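Local coordinates for phage-related protein (Bordetella bronchiseptica RB50, PDB 3BJQ), which probably serves as a phage major capsid protein, many copies of which would build the shell that encloses the viral genome, at residues Lys142-Val146 and Ile308-Gly312; Val162-Lys166 and Leu216-Glu220; Ala168-Ile173 and Leu303-Leu307; Leu180-Ala186 and Asp239-Val245. One frame throughout, in Å; residues are numbered along the deposited sequence.

Contact 1 (Lys142-Val146 and Ile308-Gly312); sequences KVKLV and IEDAG
Lys142-Val146 and Ile308-Gly312 pair as parallel extended segments, Val143 facing Ile308 (CA-CA 4.9 Å) and Lys144 facing Glu309 (4.6 Å). Two backbone bonds hold the ladder: Glu309 N donates to Val143 O at 2.8 Å and Leu145 N to Glu309 O at 3.0 Å, so Glu309 bonds through amide and carbonyl, as in a regular parallel pair. Val143 N pairs with Leu307, and Asp310, past the strand with positive phi (69°/17°), bonds through N to Asp244. Waters add to the acceptors: one bonds Val143 O weakly and Glu309 OE2 firmly (2.7 Å), another joins Leu145 O (2.7 Å), which also accepts from Arg150, to Asp310 OD2 (2.9 Å). Extended Lys144 passes with CE 3.5 Å from Asp310 OD2. On the face of Val143 and Ile308, Leu145 (m, t) brings CD1 to 3.6 Å from Ile308 CG2 and 4.0 Å from Ala311 CB. Strand 142-144 is outermost in this chain's six-stranded mixed sheet; strand 305-309 separates it from strand 245-248, with Trp151 on Leu145 and Ala311.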
# COMPACT_ATOMS: atom_id res chain seq x y z
N LYS E 142 -50.38 -19.08 -23.10
CA LYS E 142 -50.22 -20.44 -22.61
C LYS E 142 -50.86 -21.46 -23.54
O LYS E 142 -51.77 -21.11 -24.31
CB LYS E 142 -50.81 -20.58 -21.21
CG LYS E 142 -52.27 -20.18 -21.13
CD LYS E 142 -52.87 -20.49 -19.74
CE LYS E 142 -54.27 -19.91 -19.65
NZ LYS E 142 -54.79 -19.84 -18.27
N VAL E 143 -50.36 -22.69 -23.46
CA VAL E 143 -50.95 -23.83 -24.15
C VAL E 143 -50.79 -25.04 -23.24
O VAL E 143 -49.96 -25.05 -22.33
CB VAL E 143 -50.28 -24.08 -25.53
CG1 VAL E 143 -48.94 -24.76 -25.38
CG2 VAL E 143 -51.18 -24.89 -26.42
N LYS E 144 -51.65 -26.04 -23.44
CA LYS E 144 -51.59 -27.28 -22.69
C LYS E 144 -51.59 -28.39 -23.72
O LYS E 144 -52.57 -28.59 -24.42
CB LYS E 144 -52.81 -27.41 -21.80
CG LYS E 144 -52.68 -28.49 -20.78
CD LYS E 144 -53.81 -28.41 -19.79
CE LYS E 144 -53.69 -29.50 -18.75
NZ LYS E 144 -54.81 -29.42 -17.78
N LEU E 145 -50.46 -29.09 -23.82
CA LEU E 145 -50.28 -30.08 -24.85
C LEU E 145 -50.93 -31.37 -24.41
O LEU E 145 -50.68 -31.82 -23.31
CB LEU E 145 -48.78 -30.26 -25.14
CG LEU E 145 -48.06 -28.98 -25.60
CD1 LEU E 145 -46.62 -29.30 -25.95
CD2 LEU E 145 -48.78 -28.30 -26.78
N VAL E 146 -51.76 -31.93 -25.28
CA VAL E 146 -52.53 -33.14 -25.02
C VAL E 146 -52.20 -34.20 -26.06
O VAL E 146 -51.97 -33.89 -27.24
CB VAL E 146 -54.05 -32.84 -25.10
CG1 VAL E 146 -54.87 -34.11 -24.98
CG2 VAL E 146 -54.45 -31.83 -24.04
N ILE E 308 -46.03 -23.49 -21.66
CA ILE E 308 -46.39 -24.66 -22.46
C ILE E 308 -46.49 -25.83 -21.48
O ILE E 308 -45.49 -26.47 -21.18
CB ILE E 308 -45.31 -24.99 -23.52
CG1 ILE E 308 -45.13 -23.83 -24.50
CG2 ILE E 308 -45.67 -26.26 -24.31
CD1 ILE E 308 -43.96 -24.02 -25.45
N GLU E 309 -47.70 -26.12 -21.01
CA GLU E 309 -47.89 -27.19 -20.03
C GLU E 309 -47.83 -28.59 -20.66
O GLU E 309 -48.31 -28.81 -21.77
CB GLU E 309 -49.25 -27.10 -19.35
CG GLU E 309 -49.57 -25.88 -18.57
CD GLU E 309 -50.90 -26.04 -17.84
OE1 GLU E 309 -50.91 -26.71 -16.78
OE2 GLU E 309 -51.93 -25.52 -18.34
N ASP E 310 -47.25 -29.53 -19.90
CA ASP E 310 -47.27 -30.96 -20.21
C ASP E 310 -46.47 -31.45 -21.42
O ASP E 310 -46.66 -32.58 -21.87
CB ASP E 310 -48.71 -31.47 -20.23
CG ASP E 310 -49.41 -31.26 -18.89
OD1 ASP E 310 -48.67 -31.10 -17.88
OD2 ASP E 310 -50.66 -31.25 -18.85
N ALA E 311 -45.55 -30.62 -21.91
CA ALA E 311 -44.71 -31.01 -23.03
C ALA E 311 -44.03 -32.37 -22.79
O ALA E 311 -43.99 -33.22 -23.67
CB ALA E 311 -43.66 -29.94 -23.29
N GLY E 312 -43.56 -32.59 -21.58
CA GLY E 312 -42.79 -33.79 -21.27
C GLY E 312 -43.54 -35.00 -20.77
O GLY E 312 -42.91 -35.97 -20.39
O HOH W 1 -51.64 -23.84 -20.38
O HOH W 2 -52.25 -32.08 -21.10

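Contact 2 (Val162-Lys166 and Leu216-Glu220); sequences VETAK and LWEVE
Val162 lays its CG2 methyl over one face of the Trp217 indole, 3.9 Å from the centroid of the six-membered ring and only 8° off its normal, a CH-pi contact in which CZ3 is the ring atom nearest to CG2 (4.0 Å). Val162 is in the t rotamer; Trp217 has chi1 in m and chi2 at -20°. Residues 162-166 form regular helix, with Lys166 N bonded to Val162 O at 2.9 Å, whereas Leu216 and Trp217 end a helix and Glu218 breaks from it with phi/psi of 54°/52°. The CA atoms of Val162 and Trp217 are 7.3 Å apart. One helical turn on, Lys166 (m, t, p, t) curls its amine onto the freshly ended helix: NZ donates to Trp217 O at 2.9 Å and forms a salt bridge with Glu163 OE1 at 2.8 Å, so the lysine binds a C-terminal carbonyl while its charge is balanced within its own helix. A water donates to Glu163 OE2 (2.6 Å) and, weakly, to Leu216 O (3.4 Å). The pairing is thus a helix side meeting a helix C-terminus, apolar at one end and polar at the other. Trp217 NE1 donates a hydrogen bond to Thr159. Helix 158-173 and the end of helix 210-217 lie on strand 179-183, where Leu180 packs against Val162, Trp217 and Val219.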
# COMPACT_ATOMS: atom_id res chain seq x y z
N VAL E 162 -42.60 -23.59 -29.81
CA VAL E 162 -41.65 -22.59 -29.37
C VAL E 162 -41.70 -21.31 -30.23
O VAL E 162 -41.62 -20.20 -29.68
CB VAL E 162 -40.24 -23.18 -29.30
CG1 VAL E 162 -39.21 -22.09 -29.02
CG2 VAL E 162 -40.19 -24.27 -28.20
N GLU E 163 -41.84 -21.45 -31.55
CA GLU E 163 -41.98 -20.25 -32.40
C GLU E 163 -43.29 -19.50 -32.10
O GLU E 163 -43.32 -18.27 -32.13
CB GLU E 163 -41.90 -20.55 -33.90
CG GLU E 163 -40.52 -21.06 -34.41
CD GLU E 163 -39.36 -20.11 -34.11
OE1 GLU E 163 -39.59 -18.91 -33.80
OE2 GLU E 163 -38.20 -20.58 -34.21
N THR E 164 -44.35 -20.25 -31.82
CA THR E 164 -45.63 -19.64 -31.42
C THR E 164 -45.46 -18.85 -30.11
O THR E 164 -46.03 -17.77 -29.95
CB THR E 164 -46.73 -20.71 -31.27
OG1 THR E 164 -47.00 -21.28 -32.55
CG2 THR E 164 -48.02 -20.13 -30.71
N ALA E 165 -44.67 -19.40 -29.19
CA ALA E 165 -44.38 -18.73 -27.89
C ALA E 165 -43.57 -17.45 -28.11
O ALA E 165 -43.85 -16.40 -27.54
CB ALA E 165 -43.63 -19.69 -26.97
N LYS E 166 -42.55 -17.55 -28.95
CA LYS E 166 -41.70 -16.41 -29.25
C LYS E 166 -42.52 -15.26 -29.83
O LYS E 166 -42.38 -14.12 -29.42
CB LYS E 166 -40.60 -16.82 -30.22
CG LYS E 166 -39.52 -17.69 -29.59
CD LYS E 166 -38.59 -18.28 -30.62
CE LYS E 166 -37.81 -17.23 -31.42
NZ LYS E 166 -37.30 -17.82 -32.71
N LEU E 216 -31.05 -23.41 -33.17
CA LEU E 216 -32.25 -23.75 -33.93
C LEU E 216 -33.43 -22.81 -33.61
O LEU E 216 -34.12 -22.33 -34.51
CB LEU E 216 -32.67 -25.19 -33.64
CG LEU E 216 -33.07 -26.06 -34.82
CD1 LEU E 216 -31.84 -26.24 -35.74
CD2 LEU E 216 -33.58 -27.41 -34.30
N TRP E 217 -33.65 -22.56 -32.33
CA TRP E 217 -34.79 -21.78 -31.87
C TRP E 217 -34.48 -20.30 -31.63
O TRP E 217 -35.38 -19.51 -31.34
CB TRP E 217 -35.37 -22.44 -30.62
CG TRP E 217 -35.97 -23.81 -30.86
CD1 TRP E 217 -36.38 -24.35 -32.05
CD2 TRP E 217 -36.31 -24.78 -29.85
NE1 TRP E 217 -36.91 -25.60 -31.85
CE2 TRP E 217 -36.89 -25.88 -30.51
CE3 TRP E 217 -36.17 -24.82 -28.46
CZ2 TRP E 217 -37.32 -27.01 -29.83
CZ3 TRP E 217 -36.61 -25.95 -27.78
CH2 TRP E 217 -37.17 -27.03 -28.47
N GLU E 218 -33.21 -19.93 -31.75
CA GLU E 218 -32.76 -18.55 -31.64
C GLU E 218 -33.21 -17.89 -30.34
O GLU E 218 -33.82 -16.82 -30.36
CB GLU E 218 -33.21 -17.72 -32.85
CG GLU E 218 -32.62 -18.21 -34.17
CD GLU E 218 -33.13 -17.45 -35.38
OE1 GLU E 218 -33.98 -16.53 -35.23
OE2 GLU E 218 -32.67 -17.77 -36.51
N VAL E 219 -32.91 -18.57 -29.24
CA VAL E 219 -33.10 -18.04 -27.91
C VAL E 219 -31.73 -17.89 -27.29
O VAL E 219 -30.90 -18.81 -27.33
CB VAL E 219 -33.99 -18.93 -27.01
CG1 VAL E 219 -35.45 -18.96 -27.52
CG2 VAL E 219 -33.41 -20.34 -26.91
N GLU E 220 -31.51 -16.73 -26.67
CA GLU E 220 -30.26 -16.40 -26.02
C GLU E 220 -29.76 -17.47 -25.04
O GLU E 220 -28.59 -17.84 -25.06
CB GLU E 220 -30.42 -15.09 -25.26
CG GLU E 220 -29.14 -14.52 -24.69
CD GLU E 220 -29.38 -13.16 -24.07
OE1 GLU E 220 -29.23 -12.16 -24.81
OE2 GLU E 220 -29.75 -13.10 -22.88
O HOH W 3 -35.90 -19.51 -34.89

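Contact 3 (Ala168-Ile173 and Leu303-Leu307); sequences AIADSI and LAGYL
The last turns of a helix, Ala168-Ile173, lie against the 3-10 residues Leu303-Ala304 and the strand start Gly305-Leu307; the axes of helix 168-173 and strand 305-307 pass 8.8 Å apart at 152°, roughly antiparallel. Ile169 faces Ala304 (CA-CA 5.5 Å) and Ser172 faces Leu303 (6.1 Å). No hydrogen bond crosses; fit does the work. Ile169 (m, t) is the main bump, filling the hollow where the 3-10 turn passes into the strand, CD1 3.9 Å from both Ala304 O and Tyr306 CB, and CG1 4.0 Å from Gly305 O. Such helix-on-sheet packing is the plan of an alpha/beta domain: helix 158-173 covers one face of the six-stranded sheet, as would suit the capsid fold its family suggests. One turn later Ile173 (p, t) sits in a second dip, CD1 3.7 Å from Ala304 CB and CG2 4.0 Å from Leu303 CB. Leu303 (m, t) places CD2 3.7 Å from Ser172 OG, itself hydrogen-bonded to His141. Tyr306 (t) sets CD2 3.8 Å from Ala168 CB.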
# COMPACT_ATOMS: atom_id res chain seq x y z
N ALA E 168 -45.83 -14.73 -29.63
CA ALA E 168 -46.79 -14.19 -28.66
C ALA E 168 -46.15 -13.12 -27.80
O ALA E 168 -46.71 -12.04 -27.63
CB ALA E 168 -47.34 -15.29 -27.77
N ILE E 169 -44.97 -13.42 -27.26
CA ILE E 169 -44.24 -12.49 -26.41
C ILE E 169 -43.75 -11.28 -27.18
O ILE E 169 -44.02 -10.15 -26.79
CB ILE E 169 -43.03 -13.18 -25.73
CG1 ILE E 169 -43.51 -14.26 -24.74
CG2 ILE E 169 -42.16 -12.15 -25.04
CD1 ILE E 169 -42.37 -15.21 -24.31
N ALA E 170 -43.00 -11.50 -28.26
CA ALA E 170 -42.40 -10.40 -29.02
C ALA E 170 -43.44 -9.40 -29.53
O ALA E 170 -43.17 -8.19 -29.61
CB ALA E 170 -41.57 -10.94 -30.17
N ASP E 171 -44.62 -9.91 -29.87
CA ASP E 171 -45.69 -9.06 -30.32
C ASP E 171 -46.26 -8.25 -29.18
O ASP E 171 -46.71 -7.11 -29.39
CB ASP E 171 -46.79 -9.90 -31.00
CG ASP E 171 -46.36 -10.48 -32.36
OD1 ASP E 171 -45.26 -10.14 -32.87
OD2 ASP E 171 -47.14 -11.30 -32.92
N SER E 172 -46.24 -8.82 -27.97
CA SER E 172 -46.81 -8.15 -26.80
C SER E 172 -45.92 -7.06 -26.23
O SER E 172 -46.40 -6.02 -25.79
CB SER E 172 -47.12 -9.16 -25.70
OG SER E 172 -48.25 -9.93 -26.05
N ILE E 173 -44.62 -7.31 -26.22
CA ILE E 173 -43.69 -6.41 -25.54
C ILE E 173 -42.63 -5.79 -26.44
O ILE E 173 -41.90 -4.90 -26.01
CB ILE E 173 -43.02 -7.13 -24.32
CG1 ILE E 173 -42.06 -8.23 -24.75
CG2 ILE E 173 -44.09 -7.71 -23.40
CD1 ILE E 173 -41.25 -8.85 -23.57
N LEU E 303 -47.04 -10.64 -19.77
CA LEU E 303 -46.93 -10.62 -21.21
C LEU E 303 -45.52 -10.93 -21.69
O LEU E 303 -45.32 -11.15 -22.88
CB LEU E 303 -47.35 -9.25 -21.78
CG LEU E 303 -48.83 -8.91 -21.74
CD1 LEU E 303 -48.98 -7.43 -22.23
CD2 LEU E 303 -49.65 -9.86 -22.59
N ALA E 304 -44.54 -10.89 -20.79
CA ALA E 304 -43.17 -11.25 -21.14
C ALA E 304 -42.91 -12.75 -20.91
O ALA E 304 -41.79 -13.19 -21.07
CB ALA E 304 -42.16 -10.41 -20.38
N GLY E 305 -43.96 -13.51 -20.56
CA GLY E 305 -43.88 -14.94 -20.31
C GLY E 305 -44.87 -15.75 -21.12
O GLY E 305 -45.89 -15.24 -21.62
N TYR E 306 -44.57 -17.04 -21.26
CA TYR E 306 -45.41 -17.96 -22.00
C TYR E 306 -45.25 -19.37 -21.44
O TYR E 306 -44.14 -19.87 -21.35
CB TYR E 306 -45.01 -17.91 -23.48
CG TYR E 306 -45.97 -18.64 -24.41
CD1 TYR E 306 -45.90 -20.03 -24.56
CD2 TYR E 306 -46.92 -17.95 -25.15
CE1 TYR E 306 -46.75 -20.69 -25.40
CE2 TYR E 306 -47.78 -18.60 -26.00
CZ TYR E 306 -47.69 -19.98 -26.13
OH TYR E 306 -48.53 -20.66 -26.96
N LEU E 307 -46.36 -20.01 -21.08
CA LEU E 307 -46.32 -21.35 -20.52
C LEU E 307 -46.83 -22.44 -21.49
O LEU E 307 -47.94 -22.33 -22.04
CB LEU E 307 -47.16 -21.37 -19.26
CG LEU E 307 -47.28 -22.68 -18.49
CD1 LEU E 307 -45.91 -23.18 -17.96
CD2 LEU E 307 -48.30 -22.47 -17.40

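Contact 4 (Leu180-Ala186 and Asp239-Val245)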
# COMPACT_ATOMS: atom_id res chain seq x y z
N LEU E 180 -35.36 -19.62 -22.25
CA LEU E 180 -36.23 -20.78 -22.47
C LEU E 180 -35.91 -21.78 -21.37
O LEU E 180 -34.76 -22.16 -21.22
CB LEU E 180 -36.04 -21.37 -23.88
CG LEU E 180 -37.10 -22.37 -24.40
CD1 LEU E 180 -37.24 -22.28 -25.91
CD2 LEU E 180 -36.74 -23.76 -24.00
N MSE E 181 -36.93 -22.15 -20.58
CA MSE E 181 -36.82 -23.16 -19.55
C MSE E 181 -37.38 -24.49 -20.08
O MSE E 181 -38.56 -24.60 -20.36
CB MSE E 181 -37.62 -22.74 -18.31
CG MSE E 181 -37.34 -23.50 -17.04
SE MSE E 181 -37.95 -25.33 -16.93
CE MSE E 181 -39.82 -25.08 -17.19
N LEU E 182 -36.52 -25.48 -20.23
CA LEU E 182 -36.93 -26.85 -20.54
C LEU E 182 -36.85 -27.67 -19.27
O LEU E 182 -35.76 -27.78 -18.68
CB LEU E 182 -35.97 -27.50 -21.54
CG LEU E 182 -35.79 -26.86 -22.91
CD1 LEU E 182 -34.77 -27.64 -23.70
CD2 LEU E 182 -37.13 -26.86 -23.63
N SER E 183 -37.96 -28.28 -18.85
CA SER E 183 -37.88 -29.21 -17.75
C SER E 183 -37.08 -30.43 -18.20
O SER E 183 -37.00 -30.72 -19.38
CB SER E 183 -39.26 -29.68 -17.33
OG SER E 183 -39.91 -30.38 -18.39
N ARG E 184 -36.52 -31.14 -17.24
CA ARG E 184 -35.76 -32.36 -17.48
C ARG E 184 -36.49 -33.29 -18.45
O ARG E 184 -35.90 -33.77 -19.42
CB ARG E 184 -35.57 -33.03 -16.11
CG ARG E 184 -34.68 -34.23 -16.06
CD ARG E 184 -34.51 -34.64 -14.58
NE ARG E 184 -35.70 -35.27 -14.05
CZ ARG E 184 -35.83 -36.58 -13.83
NH1 ARG E 184 -34.83 -37.42 -14.06
NH2 ARG E 184 -36.97 -37.05 -13.34
N LYS E 185 -37.77 -33.52 -18.18
CA LYS E 185 -38.62 -34.35 -19.02
C LYS E 185 -38.80 -33.81 -20.44
O LYS E 185 -38.76 -34.57 -21.40
CB LYS E 185 -39.99 -34.51 -18.39
CG LYS E 185 -40.00 -35.49 -17.25
CD LYS E 185 -41.35 -35.45 -16.52
CE LYS E 185 -41.53 -36.65 -15.59
NZ LYS E 185 -40.30 -36.98 -14.83
N ALA E 186 -39.02 -32.51 -20.58
CA ALA E 186 -39.14 -31.92 -21.91
C ALA E 186 -37.81 -31.99 -22.66
O ALA E 186 -37.80 -32.21 -23.87
CB ALA E 186 -39.62 -30.48 -21.84
N ASP E 239 -40.35 -33.71 -9.84
CA ASP E 239 -39.62 -32.65 -10.54
C ASP E 239 -40.22 -31.30 -10.21
O ASP E 239 -41.41 -31.08 -10.43
CB ASP E 239 -39.68 -32.83 -12.07
CG ASP E 239 -39.02 -34.11 -12.55
OD1 ASP E 239 -38.27 -34.72 -11.80
OD2 ASP E 239 -39.25 -34.52 -13.70
N VAL E 240 -39.38 -30.37 -9.73
CA VAL E 240 -39.84 -29.05 -9.33
C VAL E 240 -40.45 -28.31 -10.56
O VAL E 240 -41.43 -27.59 -10.44
CB VAL E 240 -38.67 -28.25 -8.68
CG1 VAL E 240 -39.07 -26.80 -8.38
CG2 VAL E 240 -38.16 -28.96 -7.42
N TRP E 241 -39.85 -28.49 -11.73
CA TRP E 241 -40.29 -27.78 -12.94
C TRP E 241 -41.24 -28.63 -13.80
O TRP E 241 -41.51 -28.31 -14.97
CB TRP E 241 -39.06 -27.31 -13.73
CG TRP E 241 -38.31 -26.34 -12.95
CD1 TRP E 241 -37.26 -26.61 -12.13
CD2 TRP E 241 -38.55 -24.93 -12.83
NE1 TRP E 241 -36.86 -25.48 -11.49
CE2 TRP E 241 -37.62 -24.42 -11.91
CE3 TRP E 241 -39.48 -24.05 -13.41
CZ2 TRP E 241 -37.54 -23.06 -11.58
CZ3 TRP E 241 -39.41 -22.70 -13.09
CH2 TRP E 241 -38.46 -22.21 -12.17
N GLY E 242 -41.75 -29.71 -13.19
CA GLY E 242 -42.77 -30.54 -13.78
C GLY E 242 -42.41 -31.04 -15.15
O GLY E 242 -41.22 -31.22 -15.45
N PRO E 243 -43.42 -31.30 -15.99
CA PRO E 243 -43.19 -31.72 -17.37
C PRO E 243 -43.28 -30.55 -18.35
O PRO E 243 -43.46 -30.76 -19.55
CB PRO E 243 -44.34 -32.70 -17.59
CG PRO E 243 -45.47 -32.12 -16.80
CD PRO E 243 -44.87 -31.27 -15.70
N ASP E 244 -43.07 -29.33 -17.86
CA ASP E 244 -43.39 -28.14 -18.62
C ASP E 244 -42.23 -27.50 -19.38
O ASP E 244 -41.07 -27.85 -19.21
CB ASP E 244 -44.01 -27.09 -17.70
CG ASP E 244 -45.28 -27.57 -17.04
OD1 ASP E 244 -45.92 -28.54 -17.52
OD2 ASP E 244 -45.67 -26.94 -16.04
N VAL E 245 -42.61 -26.57 -20.26
CA VAL E 245 -41.67 -25.71 -20.97
C VAL E 245 -42.16 -24.30 -20.77
O VAL E 245 -43.36 -24.08 -20.70
CB VAL E 245 -41.60 -26.08 -22.45
CG1 VAL E 245 -40.75 -25.06 -23.23
CG2 VAL E 245 -41.04 -27.50 -22.56
O HOH W 4 -39.10 -32.87 -15.78
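Ser183 holds the centre of this contact through its p rotamer (chi1 62°). From there OG donates to Asp244 O at 2.9 Å and accepts from Ala186 N at 3.2 Å, the N-cap bond of the helix that follows; its amide reaches the same Asp244 O at 3.2 Å. Opposite it, two overlapping turns shape the loop: type I from Asp239 to Gly242 and type II' from Trp241 to Asp244, with Gly242 supplying the positive phi of the second. Asp239 (m) offers its carboxylate to Arg184 (t, t, then p at chi3) and Lys185 (m, t, t, p), which each bend near the tip to meet it. Salt bridges run from Arg184 NH2 to Asp239 OD1 at 3.1 Å, with a weak second bond to OD2, and from Lys185 NZ to Asp239 OD2 at 2.9 Å, forming a network. A water ties Lys185 N, Asp239 OD2 and Gly242 O together, each within 2.8 Å. Selenomethionine Met181 (t, m, m) bends so that SE lies 4.7 Å from the centroid of the five-membered ring of Trp241, an oblique Met-aromatic contact. Trp241 NE1 is hydrogen-bonded to Glu124. Val245 (t) is wedged between Leu182 CD2, 4.1 Å from its CG1, and Ala186 CB, 3.4 Å from its CG2. Leu182 and Val245 form an antiparallel non-hydrogen-bonded pair. Strand 179-183 runs into helix 184-191, N-capped by Ser183, against the double-turn loop linking edge strand 237-239 to strand 245-248, with two sheet strands between them.

How the contacts relate
Three of the four contacts reach one mixed sheet directly, and contact 2 packs on it. Contacts 1 and 3 use different parts of strand 305-309, contacts 2 and 3 successive parts of helix 158-173. Contacts 3 and 4 are buried, contacts 1 and 2 only partly. Chemistry follows place: backbone bonds and bridging waters at the outer strand (contact 1), a lysine-carbonyl bond and salt bridge beside an aromatic CH-pi contact (contact 2), a largely apolar fit without hydrogen bonds across it (contact 3), and a capped, ion-paired turn cluster (contact 4). Tyr306 of contact 3 touches Ala165 of contact 2, while Leu180 of contact 4 packs on Val162, and Ile308 of contact 1 bonds to Val245 of contact 4.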